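Local structure of dehydrogenase (Chromobacterium violaceum, 3Q2I) at residues 143-146 with 147-151. The protein is an NAD-dependent dehydrogenase that binds a UDP-linked N-acetylglucosamine uronic acid and probably oxidises it on the route to 2,3-diacetamido-2,3-dideoxy-D-mannuronic acid. Residues are numbered along the deposited sequence; the frame is centred on the assembly and turned at random.
Sequences LLKR and AMQEK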
loop_
_atom_site.group_PDB
_atom_site.type_symbol
_atom_site.label_atom_id
_atom_site.label_comp_id
_atom_site.label_asym_id
_atom_site.label_seq_id
_atom_site.Cartn_x
_atom_site.Cartn_y
_atom_site.Cartn_z
ATOM N N LEU A 143 -42.501 10.858 2.728
ATOM C CA LEU A 143 -42.991 9.598 3.262
ATOM C C LEU A 143 -41.875 8.615 3.607
ATOM O O LEU A 143 -41.941 7.938 4.624
ATOM C CB LEU A 143 -43.941 8.898 2.273
ATOM C CG LEU A 143 -45.398 9.371 2.335
ATOM C CD1 LEU A 143 -46.190 8.864 1.101
ATOM C CD2 LEU A 143 -45.964 8.791 3.601
ATOM N N LEU A 144 -40.919 8.458 2.688
ATOM C CA LEU A 144 -39.725 7.666 2.951
ATOM C C LEU A 144 -39.068 8.147 4.236
ATOM O O LEU A 144 -38.737 7.336 5.103
ATOM C CB LEU A 144 -38.706 7.837 1.807
ATOM C CG LEU A 144 -38.817 6.883 0.624
ATOM C CD1 LEU A 144 -37.824 7.260 -0.464
ATOM C CD2 LEU A 144 -38.675 5.430 1.063
ATOM N N LYS A 145 -38.835 9.450 4.351
ATOM C CA LYS A 145 -38.187 9.933 5.566
ATOM C C LYS A 145 -38.987 9.574 6.830
ATOM O O LYS A 145 -38.440 9.147 7.859
ATOM C CB LYS A 145 -37.918 11.434 5.488
ATOM C CG LYS A 145 -37.225 11.992 6.736
ATOM C CD LYS A 145 -35.761 11.526 6.910
ATOM C CE LYS A 145 -35.055 12.272 8.059
ATOM N NZ LYS A 145 -33.651 11.820 8.328
ATOM N N ARG A 146 -40.299 9.772 6.748
ATOM C CA ARG A 146 -41.163 9.390 7.856
ATOM C C ARG A 146 -41.075 7.904 8.191
ATOM O O ARG A 146 -40.980 7.511 9.365
ATOM C CB ARG A 146 -42.591 9.875 7.576
ATOM C CG ARG A 146 -42.734 11.362 7.809
ATOM C CD ARG A 146 -44.051 11.943 7.265
ATOM N NE ARG A 146 -45.235 11.268 7.807
ATOM C CZ ARG A 146 -46.403 11.179 7.173
ATOM N NH1 ARG A 146 -46.567 11.721 5.976
ATOM N NH2 ARG A 146 -47.417 10.533 7.735
ATOM N N ALA A 147 -41.070 7.054 7.163
ATOM C CA ALA A 147 -40.940 5.630 7.419
ATOM C C ALA A 147 -39.638 5.328 8.145
ATOM O O ALA A 147 -39.618 4.516 9.052
ATOM C CB ALA A 147 -41.083 4.815 6.126
ATOM N N MET A 148 -38.561 5.997 7.741
ATOM C CA MET A 148 -37.255 5.839 8.372
ATOM C C MET A 148 -37.315 6.288 9.828
ATOM O O MET A 148 -36.913 5.542 10.713
ATOM C CB MET A 148 -36.186 6.670 7.662
ATOM C CG MET A 148 -35.561 5.981 6.480
ATOM S SD MET A 148 -35.096 4.273 6.848
ATOM C CE MET A 148 -35.076 3.667 5.191
ATOM N N GLN A 149 -37.796 7.508 10.069
ATOM C CA GLN A 149 -37.921 8.016 11.455
ATOM C C GLN A 149 -38.735 7.100 12.375
ATOM O O GLN A 149 -38.441 6.982 13.564
ATOM C CB GLN A 149 -38.522 9.429 11.465
ATOM C CG GLN A 149 -37.561 10.493 10.940
ATOM C CD GLN A 149 -38.251 11.785 10.513
ATOM O OE1 GLN A 149 -39.475 11.850 10.396
ATOM N NE2 GLN A 149 -37.466 12.828 10.316
ATOM N N GLU A 150 -39.765 6.457 11.843
ATOM C CA GLU A 150 -40.556 5.520 12.633
ATOM C C GLU A 150 -39.916 4.139 12.791
ATOM O O GLU A 150 -40.475 3.287 13.465
ATOM C CB GLU A 150 -41.951 5.373 12.024
ATOM C CG GLU A 150 -42.631 6.690 11.763
ATOM C CD GLU A 150 -43.671 6.950 12.823
ATOM O OE1 GLU A 150 -44.876 6.824 12.499
ATOM O OE2 GLU A 150 -43.262 7.200 13.983
ATOM N N LYS A 151 -38.768 3.910 12.158
ATOM C CA LYS A 151 -38.125 2.588 12.133
ATOM C C LYS A 151 -38.970 1.487 11.495
ATOM O O LYS A 151 -38.923 0.334 11.912
ATOM C CB LYS A 151 -37.661 2.188 13.536
ATOM C CG LYS A 151 -37.190 3.386 14.329
ATOM C CD LYS A 151 -36.466 3.003 15.611
ATOM C CE LYS A 151 -35.388 4.036 15.928
ATOM N NZ LYS A 151 -34.099 3.368 16.307
#
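The side chain of Q149 reaches back over the aliphatic chain of K145, one helical turn earlier, and the two side chains cross at about a right angle. NE2 of Q149 does most of the touching, 3.3 Å from CE of K145 and 3.7 Å from CG of the same lysine. K145 meets it with methylenes because CG stands anti to the backbone N (chi1 -179°) and the chain then bends at chi2, while its ammonium group travels on to the carbonyl oxygen of W201 and rests against that indole in a cation-pi contact. On the neighbouring flank, OE1 of Q149 skirts CG of R146 at 4.2 Å; the guanidinium turns elsewhere, into a salt bridge with E288. E150 tucks CG to 3.0 Å from the carbonyl oxygen of R146, its carboxylate well apart from the arginine.

Beneath these side chains runs regular i to i+4 bonding, in which the amide N of Q149 reaches O of K145 at 2.8 Å in an almost straight bond (175°), and the series ends with N of E150 on O of R146 (3.0 Å). The chain then closes in a Schellman motif, with K151 at a positive phi of 60° and its N bonded back to O of M148 (2.9 Å).

Helix 139-149 shows the amphipathic design of a surface helix laid on a sheet, with L144 and M148 against strand 252-259, L143 and A147 against strand 273-279, and L144, K145 and M148 also packed on helix 193-203.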